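Local coordinates for Tol-Pal system protein TolB (Acinetobacter baumannii, PDB 7MX5) that is the periplasmic component of the Tol-Pal system and probably helps outer membrane invagination during cell division and the maintenance of outer membrane integrity, at residues 15-20 against 68-73; 58-63 against 90-95. One frame throughout, in Å; residues are numbered along the deposited sequence.

Contact 1: residues 15-20 against 68-73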
# COMPACT_ATOMS: atom_id res chain seq x y z
N PRO A 15 -22.20 0.06 7.75
CA PRO A 15 -23.11 1.19 7.58
C PRO A 15 -23.11 1.67 6.13
O PRO A 15 -22.11 1.59 5.43
CB PRO A 15 -22.55 2.26 8.52
CG PRO A 15 -21.61 1.57 9.43
CD PRO A 15 -21.20 0.28 8.81
N LYS A 16 -24.27 2.16 5.70
CA LYS A 16 -24.45 2.64 4.34
C LYS A 16 -24.34 4.16 4.30
O LYS A 16 -24.74 4.86 5.23
CB LYS A 16 -25.80 2.20 3.78
CG LYS A 16 -26.17 0.77 4.15
CD LYS A 16 -27.59 0.43 3.71
CE LYS A 16 -27.79 -1.08 3.64
NZ LYS A 16 -26.74 -1.83 4.38
N ILE A 17 -23.77 4.67 3.21
CA ILE A 17 -23.56 6.10 3.02
C ILE A 17 -24.25 6.51 1.73
O ILE A 17 -23.78 6.17 0.64
CB ILE A 17 -22.07 6.46 2.98
CG1 ILE A 17 -21.35 5.91 4.21
CG2 ILE A 17 -21.89 7.97 2.90
CD1 ILE A 17 -19.84 5.98 4.11
N ALA A 18 -25.35 7.24 1.85
CA ALA A 18 -26.02 7.80 0.69
C ALA A 18 -25.22 9.00 0.18
O ALA A 18 -24.80 9.85 0.96
CB ALA A 18 -27.45 8.21 1.03
N ILE A 19 -25.01 9.06 -1.13
CA ILE A 19 -24.31 10.16 -1.76
C ILE A 19 -25.21 10.72 -2.85
O ILE A 19 -25.40 10.09 -3.90
CB ILE A 19 -22.94 9.75 -2.32
CG1 ILE A 19 -22.33 10.86 -3.17
CG2 ILE A 19 -23.02 8.42 -3.08
CD1 ILE A 19 -21.04 10.47 -3.85
N VAL A 20 -25.80 11.89 -2.60
CA VAL A 20 -26.68 12.51 -3.59
C VAL A 20 -25.83 13.01 -4.76
O VAL A 20 -24.80 13.66 -4.54
CB VAL A 20 -27.47 13.65 -2.96
CG1 VAL A 20 -28.25 14.41 -4.03
CG2 VAL A 20 -28.40 13.12 -1.88
N ILE A 68 -30.80 4.77 6.56
CA ILE A 68 -29.58 5.40 6.07
C ILE A 68 -29.03 6.28 7.19
O ILE A 68 -29.72 7.21 7.63
CB ILE A 68 -29.83 6.23 4.80
CG1 ILE A 68 -30.65 5.42 3.79
CG2 ILE A 68 -28.52 6.69 4.19
CD1 ILE A 68 -29.86 4.36 3.06
N PRO A 69 -27.81 6.03 7.67
CA PRO A 69 -27.27 6.85 8.76
C PRO A 69 -26.44 8.04 8.29
O PRO A 69 -26.31 9.03 9.01
CB PRO A 69 -26.40 5.86 9.55
CG PRO A 69 -26.02 4.80 8.55
CD PRO A 69 -26.97 4.86 7.38
N TYR A 70 -25.87 7.96 7.09
CA TYR A 70 -24.95 8.98 6.60
C TYR A 70 -25.33 9.39 5.18
O TYR A 70 -25.57 8.53 4.33
CB TYR A 70 -23.50 8.49 6.65
CG TYR A 70 -23.08 7.98 8.01
CD1 TYR A 70 -23.05 8.83 9.10
CD2 TYR A 70 -22.73 6.65 8.20
CE1 TYR A 70 -22.67 8.38 10.35
CE2 TYR A 70 -22.35 6.19 9.45
CZ TYR A 70 -22.33 7.05 10.52
OH TYR A 70 -21.95 6.59 11.76
N VAL A 71 -25.38 10.70 4.94
CA VAL A 71 -25.73 11.26 3.64
C VAL A 71 -24.67 12.28 3.25
O VAL A 71 -24.25 13.10 4.08
CB VAL A 71 -27.13 11.91 3.65
CG1 VAL A 71 -27.51 12.37 2.25
CG2 VAL A 71 -28.16 10.94 4.20
N VAL A 72 -24.24 12.23 1.99
CA VAL A 72 -23.21 13.13 1.46
C VAL A 72 -23.83 13.97 0.36
O VAL A 72 -24.48 13.43 -0.55
CB VAL A 72 -21.99 12.35 0.94
CG1 VAL A 72 -20.99 13.30 0.30
CG2 VAL A 72 -21.35 11.55 2.06
N THR A 73 -23.64 15.28 0.43
CA THR A 73 -24.12 16.21 -0.57
C THR A 73 -22.95 17.03 -1.11
O THR A 73 -21.89 17.12 -0.48
CB THR A 73 -25.20 17.14 -0.01
OG1 THR A 73 -24.81 17.58 1.30
CG2 THR A 73 -26.52 16.40 0.09
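Ala18 is gripped by strand 70-73 through both of its backbone polar groups: Ala18 N donates to Tyr70 O at 2.8 Å, and Val72 N donates to Ala18 O at 2.7 Å. Val20 N then donates to Val72 O at 2.9 Å, with a C=O...N angle of 173°. One residue bonded to two others that flank its partner, here Val71, is the pattern of parallel strands. Tyr70 O and Ala18 O each also receive a CA-H, from Ile17 and Val71 respectively. At the start of the pairing Pro69 has no N-H to offer, and its CD lies 3.1 Å from Lys16 O. On one face, Ile17 CG1 lies beside the backbone N (chi1 -53°), leaving CG2 anti to that nitrogen and 3.7 Å from Val72 CG2. Pro15 CB meets the edge of the Tyr70 ring at CE2, 4.0 Å away. On the other face Ala18 CB packs 3.7 Å from Ile68 CG2. The backbones of Ile17 and Ile19 bond outward to Thr43 and Ser45, and that of Val71 to Tyr90; Ile17 O is also bonded to Ser44 OG, and Thr73 OG1 makes a weak bond to Gln88 OE1. In the mixed sheet, strand 16-19 lies between the parallel strands 43-45 and 70-78, with antiparallel 83-91 beyond; helices 29-37 and 110-126 cover the Ile17 and Val72 face, and helix 60-65 covers the Ala18 and Val71 face.

Contact 2: residues 58-63 against 90-95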
# COMPACT_ATOMS: atom_id res chain seq x y z
N ILE A 58 -31.21 19.36 4.24
CA ILE A 58 -31.43 17.94 4.45
C ILE A 58 -32.35 17.77 5.65
O ILE A 58 -32.21 18.47 6.66
CB ILE A 58 -30.10 17.18 4.64
CG1 ILE A 58 -30.35 15.67 4.79
CG2 ILE A 58 -29.31 17.72 5.83
CD1 ILE A 58 -29.11 14.83 4.66
N GLN A 59 -33.30 16.85 5.53
CA GLN A 59 -34.22 16.51 6.61
C GLN A 59 -34.02 15.04 6.95
O GLN A 59 -34.14 14.18 6.07
CB GLN A 59 -35.67 16.80 6.21
CG GLN A 59 -35.96 18.27 5.94
CD GLN A 59 -36.92 18.87 6.95
OE1 GLN A 59 -37.29 18.23 7.93
NE2 GLN A 59 -37.32 20.12 6.71
N ALA A 60 -33.72 14.76 8.22
CA ALA A 60 -33.28 13.44 8.63
C ALA A 60 -34.42 12.45 8.82
O ALA A 60 -34.15 11.26 9.02
CB ALA A 60 -32.47 13.54 9.93
N SER A 61 -35.68 12.89 8.78
CA SER A 61 -36.79 11.97 9.01
C SER A 61 -36.89 10.91 7.92
O SER A 61 -37.26 9.77 8.20
CB SER A 61 -38.10 12.75 9.10
OG SER A 61 -38.47 13.28 7.84
N ASP A 62 -36.55 11.27 6.68
CA ASP A 62 -36.69 10.34 5.56
C ASP A 62 -35.48 9.44 5.38
O ASP A 62 -35.62 8.32 4.86
CB ASP A 62 -36.93 11.13 4.27
CG ASP A 62 -37.93 12.25 4.45
OD1 ASP A 62 -38.96 12.03 5.13
OD2 ASP A 62 -37.68 13.36 3.93
N TRP A 63 -34.29 9.89 5.79
CA TRP A 63 -33.11 9.03 5.69
C TRP A 63 -33.08 7.97 6.78
O TRP A 63 -32.57 6.87 6.54
CB TRP A 63 -31.84 9.88 5.73
CG TRP A 63 -31.78 10.86 4.61
CD1 TRP A 63 -32.05 12.20 4.68
CD2 TRP A 63 -31.45 10.58 3.25
NE1 TRP A 63 -31.89 12.77 3.44
CE2 TRP A 63 -31.52 11.80 2.54
CE3 TRP A 63 -31.09 9.42 2.56
CZ2 TRP A 63 -31.25 11.89 1.18
CZ3 TRP A 63 -30.82 9.51 1.21
CH2 TRP A 63 -30.90 10.73 0.53
N TYR A 90 -23.35 14.41 6.46
CA TYR A 90 -24.42 14.62 7.43
C TYR A 90 -24.64 13.35 8.24
O TYR A 90 -24.93 12.29 7.68
CB TYR A 90 -25.72 15.04 6.73
CG TYR A 90 -26.77 15.55 7.68
CD1 TYR A 90 -26.71 16.84 8.19
CD2 TYR A 90 -27.83 14.75 8.08
CE1 TYR A 90 -27.67 17.32 9.06
CE2 TYR A 90 -28.80 15.22 8.95
CZ TYR A 90 -28.71 16.50 9.44
OH TYR A 90 -29.67 16.98 10.30
N ASP A 91 -24.52 13.47 9.56
CA ASP A 91 -24.90 12.41 10.48
C ASP A 91 -26.40 12.50 10.73
O ASP A 91 -26.89 13.52 11.24
CB ASP A 91 -24.12 12.52 11.79
CG ASP A 91 -24.30 11.32 12.70
OD1 ASP A 91 -25.45 10.94 12.99
OD2 ASP A 91 -23.27 10.75 13.13
N VAL A 92 -27.14 11.45 10.37
CA VAL A 92 -28.60 11.51 10.44
C VAL A 92 -29.09 11.32 11.87
O VAL A 92 -29.98 12.04 12.33
CB VAL A 92 -29.21 10.47 9.48
CG1 VAL A 92 -30.60 10.07 9.94
CG2 VAL A 92 -29.25 11.03 8.07
N GLN A 93 -28.52 10.34 12.59
CA GLN A 93 -28.96 10.09 13.96
C GLN A 93 -28.67 11.29 14.86
O GLN A 93 -29.55 11.75 15.60
CB GLN A 93 -28.29 8.84 14.51
CG GLN A 93 -28.59 7.58 13.72
CD GLN A 93 -30.01 7.09 13.92
OE1 GLN A 93 -30.66 7.42 14.91
NE2 GLN A 93 -30.51 6.30 12.97
N LYS A 94 -27.45 11.82 14.79
CA LYS A 94 -27.09 13.01 15.56
C LYS A 94 -27.67 14.28 14.97
O LYS A 94 -27.67 15.32 15.65
CB LYS A 94 -25.57 13.12 15.66
CG LYS A 94 -24.89 11.85 16.16
CD LYS A 94 -23.55 12.15 16.79
CE LYS A 94 -23.07 10.99 17.65
NZ LYS A 94 -21.67 11.18 18.13
N GLN A 95 -28.16 14.24 13.73
CA GLN A 95 -28.78 15.39 13.06
C GLN A 95 -27.82 16.58 13.01
O GLN A 95 -28.17 17.71 13.36
CB GLN A 95 -30.10 15.77 13.73
CG GLN A 95 -31.29 14.95 13.25
CD GLN A 95 -32.62 15.61 13.55
OE1 GLN A 95 -33.25 16.20 12.68
NE2 GLN A 95 -33.05 15.52 14.81
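Val92, which packs on Ala60 and Trp63, sits in a turn held by Asp91 OD1: Lys94 N donates to this oxygen at 2.8 Å with an N-H...O angle of 168°, coming from above the carboxylate plane. A weak bond from Gln95 N to Val92 O spans the same turn. Across the contact the interaction is apolar. Ile58 CG2 stands over the centre of the Tyr90 ring in a CH-pi contact, 3.6 Å from the ring centroid and 10° off its normal. With CG1 anti to the backbone N (chi1 -177°), CG2 occupies the crowded position between N and the carbonyl carbon, while Ile58 CD1 lies on the same side but outside the rim, 3.7 Å from Tyr90 CD2. The Asp91 bond is an Asx motif, and it lies in the hairpin connection from strand 83-91 to strand 96-105; the short helix 60-65 and the loop before it rest against this end of the hairpin. Ala60 CB points into the join, near the Tyr90 ring edge at CE2, and is 3.9 Å from Val92 CG1 and 3.8 Å from Gln95 CG. Val92 CG2 lies in the plane of the Tyr90 ring at its edge and also reaches Trp63 CB at 3.7 Å. Tyr97, on strand 96-105, meets Tyr90 edge-to-face and also touches Ile58.

Contacts 1 and 2 have centres about 9 Å apart in the amino-terminal domain and interlock along the chain, 15-20 and 58-63 coming before 68-73 and 90-95. Helix 60-65 is followed, after a short loop, by strand 70-78, and a probable hydrogen bond from Ile68 N to Trp63 O, 2.7 Å, spans that loop. The Trp63 indole connects the two contacts: its CD2 lies 3.4 Å from Val71 CG2 and its CZ3 3.6 Å from Ala18 CB. Within the sheet, Val71 O and Tyr90 N are 2.9 Å apart, probably hydrogen-bonded; strand 70-78 thus pairs with 83-91 on one edge, while its other edge carries 16-19.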